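Local structure of binding component of ABC transporter (Wolinella succinogenes, 3K4U) at residues G5-G10 / E37-M42; I67-M72 / E86-V91. The protein probably serves as the solute-binding component of an ABC transporter and binds lysine in its pocket. One frame throughout, in Å; residues are numbered along the deposited sequence.

Contact 1: residues G5-G10 / E37-M42; sequences GELRVG and EMAKAM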
loop_
_atom_site.group_PDB
_atom_site.type_symbol
_atom_site.label_atom_id
_atom_site.label_comp_id
_atom_site.label_asym_id
_atom_site.label_seq_id
_atom_site.Cartn_x
_atom_site.Cartn_y
_atom_site.Cartn_z
ATOM N N GLY E 5 -23.114 -11.801 35.854
ATOM C CA GLY E 5 -24.164 -12.811 35.844
ATOM C C GLY E 5 -24.106 -13.656 34.590
ATOM O O GLY E 5 -23.249 -14.538 34.464
ATOM N N GLU E 6 -25.026 -13.385 33.667
ATOM C CA GLU E 6 -25.133 -14.133 32.416
ATOM C C GLU E 6 -25.329 -13.200 31.237
ATOM O O GLU E 6 -25.864 -12.102 31.387
ATOM C CB GLU E 6 -26.271 -15.156 32.472
ATOM C CG GLU E 6 -27.675 -14.593 32.698
ATOM C CD GLU E 6 -28.732 -15.696 32.948
ATOM O OE1 GLU E 6 -28.377 -16.911 33.054
ATOM O OE2 GLU E 6 -29.931 -15.338 33.036
ATOM N N LEU E 7 -24.890 -13.635 30.066
ATOM C CA LEU E 7 -25.138 -12.883 28.882
ATOM C C LEU E 7 -26.358 -13.445 28.195
ATOM O O LEU E 7 -26.321 -14.554 27.695
ATOM C CB LEU E 7 -23.923 -12.936 27.941
ATOM C CG LEU E 7 -24.165 -12.255 26.591
ATOM C CD1 LEU E 7 -24.428 -10.764 26.794
ATOM C CD2 LEU E 7 -23.039 -12.553 25.637
ATOM N N ARG E 8 -27.418 -12.653 28.120
ATOM C CA ARG E 8 -28.698 -13.089 27.525
ATOM C C ARG E 8 -28.852 -12.674 26.069
ATOM O O ARG E 8 -28.876 -11.480 25.753
ATOM C CB ARG E 8 -29.856 -12.529 28.348
ATOM C CG ARG E 8 -29.710 -12.828 29.836
ATOM C CD ARG E 8 -30.971 -12.526 30.606
ATOM N NE ARG E 8 -30.958 -11.210 31.258
ATOM C CZ ARG E 8 -31.690 -10.161 30.880
ATOM N NH1 ARG E 8 -31.626 -9.015 31.552
ATOM N NH2 ARG E 8 -32.500 -10.261 29.840
ATOM N N VAL E 9 -28.973 -13.658 25.182
ATOM C CA VAL E 9 -29.035 -13.390 23.746
ATOM C C VAL E 9 -30.345 -13.831 23.107
ATOM O O VAL E 9 -30.677 -15.035 23.104
ATOM C CB VAL E 9 -27.928 -14.125 22.989
ATOM C CG1 VAL E 9 -27.887 -13.644 21.506
ATOM C CG2 VAL E 9 -26.582 -13.930 23.671
ATOM N N GLY E 10 -31.048 -12.860 22.513
ATOM C CA GLY E 10 -32.249 -13.119 21.726
ATOM C C GLY E 10 -31.940 -13.514 20.295
ATOM O O GLY E 10 -31.049 -12.933 19.662
ATOM N N GLU E 37 -18.685 -17.876 22.332
ATOM C CA GLU E 37 -17.333 -17.258 22.446
ATOM C C GLU E 37 -17.387 -15.957 23.223
ATOM O O GLU E 37 -16.615 -15.726 24.142
ATOM C CB GLU E 37 -16.706 -16.959 21.068
ATOM C CG GLU E 37 -16.130 -18.171 20.316
ATOM C CD GLU E 37 -14.901 -18.786 20.991
ATOM O OE1 GLU E 37 -14.130 -18.054 21.672
ATOM O OE2 GLU E 37 -14.705 -20.011 20.850
HETATM N N MSE E 38 -18.307 -15.103 22.805
HETATM C CA MSE E 38 -18.505 -13.850 23.435
HETATM C C MSE E 38 -18.730 -14.038 24.932
HETATM O O MSE E 38 -18.148 -13.316 25.737
HETATM C CB MSE E 38 -19.667 -13.163 22.760
HETATM C CG MSE E 38 -19.863 -11.776 23.219
HETATM SE SE MSE E 38 -21.530 -10.999 22.603
HETATM C CE MSE E 38 -21.250 -11.166 20.664
ATOM N N ALA E 39 -19.544 -15.012 25.332
ATOM C CA ALA E 39 -19.834 -15.138 26.771
ATOM C C ALA E 39 -18.619 -15.564 27.588
ATOM O O ALA E 39 -18.385 -15.028 28.678
ATOM C CB ALA E 39 -21.003 -16.031 27.017
ATOM N N LYS E 40 -17.845 -16.511 27.057
ATOM C CA LYS E 40 -16.545 -16.922 27.641
ATOM C C LYS E 40 -15.608 -15.721 27.823
ATOM O O LYS E 40 -15.142 -15.449 28.928
ATOM C CB LYS E 40 -15.873 -17.969 26.749
ATOM C CG LYS E 40 -15.454 -19.262 27.408
ATOM C CD LYS E 40 -13.942 -19.318 27.609
ATOM C CE LYS E 40 -13.529 -19.118 29.097
ATOM N NZ LYS E 40 -13.549 -20.409 29.913
ATOM N N ALA E 41 -15.357 -14.991 26.740
ATOM C CA ALA E 41 -14.524 -13.789 26.775
ATOM C C ALA E 41 -14.921 -12.768 27.861
ATOM O O ALA E 41 -14.053 -12.136 28.478
ATOM C CB ALA E 41 -14.500 -13.139 25.393
HETATM N N MSE E 42 -16.220 -12.610 28.092
HETATM C CA MSE E 42 -16.707 -11.768 29.195
HETATM C C MSE E 42 -16.721 -12.475 30.558
HETATM O O MSE E 42 -17.075 -11.837 31.556
HETATM C CB MSE E 42 -18.133 -11.255 28.963
HETATM C CG MSE E 42 -18.478 -10.802 27.575
HETATM SE SE MSE E 42 -20.290 -10.073 27.631
HETATM C CE MSE E 42 -20.753 -10.081 25.760
#
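Leu-7 and the two selenomethionines Met-38 and Met-42 join a strand to the helix that follows it in a beta-alpha-beta crossover: strand 6-11 leads through helix 30-41 to strand 45-50, its parallel neighbour. On the strand side the contact is made by Leu-7. Leu-7 CD2 meets SE of Met-38 at 3.7 Å and CE of Met-42 at 3.4 Å, while CB of Ala-39 lies 4.3 Å from the same methyl. With CG opposite the backbone N (chi1 175°), the leucine puts CD2 against the helix residues, while CD1 reaches only Met-42 CE, at 3.9 Å. The two long side chains, one helical turn apart, each cross the leucine at about a right angle; that of Met-38 bends at its last torsion, whereas that of Met-42 runs extended beyond CG. Trp-205 of helix 200-216 touches both. Cutting Leu-7 back to an alanine is likely to take away the methyl that Met-38 SE and Met-42 CE pack on and open a gap between strand and helix. Between these two segments no hydrogen bond crosses, and what joins them is apolar contact between the leucine methyls, the selenomethionine ends and Ala-39 CB.

Contact 2: residues I67-M72 / E86-V91; sequences IIISGM and EPYIVV. With LYS (lysine), chain K.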
loop_
_atom_site.group_PDB
_atom_site.type_symbol
_atom_site.label_atom_id
_atom_site.label_comp_id
_atom_site.label_asym_id
_atom_site.label_seq_id
_atom_site.Cartn_x
_atom_site.Cartn_y
_atom_site.Cartn_z
ATOM N N ILE E 67 -28.372 -8.428 23.946
ATOM C CA ILE E 67 -27.832 -8.327 22.590
ATOM C C ILE E 67 -28.650 -9.251 21.677
ATOM O O ILE E 67 -29.246 -10.213 22.156
ATOM C CB ILE E 67 -26.335 -8.746 22.612
ATOM C CG1 ILE E 67 -25.627 -8.526 21.253
ATOM C CG2 ILE E 67 -26.205 -10.160 23.095
ATOM C CD1 ILE E 67 -24.124 -8.524 21.305
ATOM N N ILE E 68 -28.718 -8.937 20.380
ATOM C CA ILE E 68 -29.420 -9.758 19.381
ATOM C C ILE E 68 -28.381 -10.331 18.434
ATOM O O ILE E 68 -27.737 -9.599 17.700
ATOM C CB ILE E 68 -30.334 -8.885 18.505
ATOM C CG1 ILE E 68 -31.563 -8.379 19.271
ATOM C CG2 ILE E 68 -30.799 -9.629 17.242
ATOM C CD1 ILE E 68 -32.499 -7.574 18.362
ATOM N N ILE E 69 -28.199 -11.634 18.418
ATOM C CA ILE E 69 -27.276 -12.209 17.466
ATOM C C ILE E 69 -28.090 -13.199 16.660
ATOM O O ILE E 69 -28.110 -14.386 16.938
ATOM C CB ILE E 69 -26.068 -12.845 18.154
ATOM C CG1 ILE E 69 -25.444 -11.871 19.134
ATOM C CG2 ILE E 69 -24.985 -13.217 17.157
ATOM C CD1 ILE E 69 -24.401 -12.527 20.023
ATOM N N SER E 70 -28.770 -12.672 15.653
ATOM C CA SER E 70 -29.779 -13.379 14.895
ATOM C C SER E 70 -29.611 -13.125 13.416
ATOM O O SER E 70 -30.563 -13.196 12.670
ATOM C CB SER E 70 -31.161 -12.911 15.331
ATOM O OG SER E 70 -32.075 -13.994 15.265
ATOM N N GLY E 71 -28.402 -12.786 12.995
ATOM C CA GLY E 71 -28.139 -12.569 11.570
ATOM C C GLY E 71 -28.952 -11.422 11.040
ATOM O O GLY E 71 -29.528 -11.507 9.995
HETATM N N MSE E 72 -28.994 -10.344 11.784
HETATM C CA MSE E 72 -29.886 -9.266 11.501
HETATM C C MSE E 72 -29.194 -8.194 10.691
HETATM O O MSE E 72 -28.037 -7.837 10.958
HETATM C CB MSE E 72 -30.413 -8.685 12.812
HETATM C CG MSE E 72 -31.113 -7.366 12.638
HETATM SE SE MSE E 72 -31.957 -6.814 14.295
HETATM C CE MSE E 72 -30.289 -6.728 15.298
ATOM N N GLU E 86 -20.150 -3.031 14.507
ATOM C CA GLU E 86 -19.558 -3.191 13.151
ATOM C C GLU E 86 -20.023 -4.513 12.550
ATOM O O GLU E 86 -20.064 -5.498 13.227
ATOM C CB GLU E 86 -18.019 -3.098 13.206
ATOM C CG GLU E 86 -17.535 -1.669 13.352
ATOM C CD GLU E 86 -18.112 -0.759 12.259
ATOM O OE1 GLU E 86 -17.723 -0.939 11.070
ATOM O OE2 GLU E 86 -18.943 0.130 12.563
ATOM N N PRO E 87 -20.390 -4.553 11.269
ATOM C CA PRO E 87 -21.089 -5.769 10.855
ATOM C C PRO E 87 -20.180 -6.980 10.941
ATOM O O PRO E 87 -18.975 -6.802 10.939
ATOM C CB PRO E 87 -21.476 -5.455 9.417
ATOM C CG PRO E 87 -20.469 -4.561 8.976
ATOM C CD PRO E 87 -20.076 -3.694 10.124
ATOM N N TYR E 88 -20.707 -8.201 11.015
ATOM C CA TYR E 88 -19.800 -9.312 11.255
ATOM C C TYR E 88 -19.737 -10.280 10.097
ATOM O O TYR E 88 -18.791 -11.074 9.959
ATOM C CB TYR E 88 -20.109 -10.008 12.581
ATOM C CG TYR E 88 -21.461 -10.681 12.650
ATOM C CD1 TYR E 88 -21.603 -12.053 12.405
ATOM C CD2 TYR E 88 -22.600 -9.948 12.927
ATOM C CE1 TYR E 88 -22.837 -12.662 12.467
ATOM C CE2 TYR E 88 -23.829 -10.544 12.963
ATOM C CZ TYR E 88 -23.952 -11.910 12.757
ATOM O OH TYR E 88 -25.221 -12.500 12.835
ATOM N N ILE E 89 -20.723 -10.189 9.225
ATOM C CA ILE E 89 -20.707 -10.932 7.955
ATOM C C ILE E 89 -21.573 -10.106 6.994
ATOM O O ILE E 89 -22.443 -9.355 7.435
ATOM C CB ILE E 89 -21.227 -12.366 8.126
ATOM C CG1 ILE E 89 -21.285 -13.097 6.796
ATOM C CG2 ILE E 89 -22.628 -12.361 8.781
ATOM C CD1 ILE E 89 -21.165 -14.549 6.942
ATOM N N VAL E 90 -21.276 -10.178 5.692
ATOM C CA VAL E 90 -22.007 -9.383 4.711
ATOM C C VAL E 90 -22.677 -10.352 3.776
ATOM O O VAL E 90 -22.049 -11.297 3.320
ATOM C CB VAL E 90 -21.094 -8.405 3.950
ATOM C CG1 VAL E 90 -21.857 -7.707 2.881
ATOM C CG2 VAL E 90 -20.577 -7.386 4.896
ATOM N N VAL E 91 -23.951 -10.106 3.489
ATOM C CA VAL E 91 -24.802 -11.094 2.829
ATOM C C VAL E 91 -25.638 -10.413 1.763
ATOM O O VAL E 91 -25.753 -9.186 1.768
ATOM C CB VAL E 91 -25.713 -11.725 3.893
ATOM C CG1 VAL E 91 -27.164 -11.992 3.352
ATOM C CG2 VAL E 91 -25.027 -12.953 4.505
HETATM N N LYS K . -31.184 -10.680 7.377
HETATM C CA LYS K . -32.564 -11.038 7.632
HETATM C C LYS K . -33.240 -9.837 8.254
HETATM O O LYS K . -32.584 -9.076 8.962
HETATM C CB LYS K . -32.635 -12.222 8.607
HETATM C CG LYS K . -33.924 -13.009 8.562
HETATM C CD LYS K . -34.268 -13.519 9.916
HETATM C CE LYS K . -35.347 -14.607 9.881
HETATM N NZ LYS K . -35.458 -15.341 11.169
HETATM O OXT LYS K . -34.433 -9.605 8.074
#
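Tyr-88 reaches Gly-71 with its phenol end, a small contact that illustrates how a pocket wall is backed from behind. Its OH lies 3.2 Å from Gly-71 CA and equally near Gly-71 N, and it is this oxygen, not the ring carbons, that makes the approach. The tyrosine sets CG between its own backbone N and carbonyl carbon. This first torsion (chi1 64°) directs the ring's long axis, and with it OH, across to the loop; the second torsion only sets how the ring plane is turned about that axis. Beside Gly-71, the branch methyl CG2 of Ile-69 comes to 4.4 Å of Tyr-88 OH. Gly-71 itself adopts a left-handed backbone conformation (phi 63°), one that glycine reaches easily. Its carbonyl O accepts a hydrogen bond of 3.2 Å from the alpha-amino N of the bound lysine, and Met-72 CA stands 3.7 Å from the ligand's O, placing this turn directly in the binding site. The selenomethionine side chain of Met-72 leaves CA away from Tyr-88, as does that of Ser-70, whose OG is hydrogen-bonded to the backbone N of Glu-12. Glu-12, Thr-73, Arg-78, Ser-125 and Asp-163 supply further hydrogen bonds to the lysine. Around the contact, the ring of Tyr-88 meets Trp-193 with planes about 30° apart and touches Phe-30 of helix 30-41, while strand 189-195 bonds through its backbone to both segments, to Ile-68 and Met-72 as well as to Tyr-88 and Ile-89.

How the contacts relate
Followed from the N terminus, the chain makes these contacts in series, neither nested nor crossed. Contact 1 closes the loop from strand 6-11 through the hairpin 20-21/27-28 to the end of helix 30-41. After strand 45-50 and helix 56-61, contact 2 opens at strand 67-68 and closes over the short helix 76-79 at the start of strand 89-98. Their centres are 16 Å apart, yet they share a sheet: strands 6-11 and 67-68 run side by side, with a probable hydrogen bond from Gly-10 N to Ile-67 O, and Met-38 CE packs on Ile-69 CD1 at 3.5 Å. Helix, parallel sheet and lysine-binding loop thus form one continuous body.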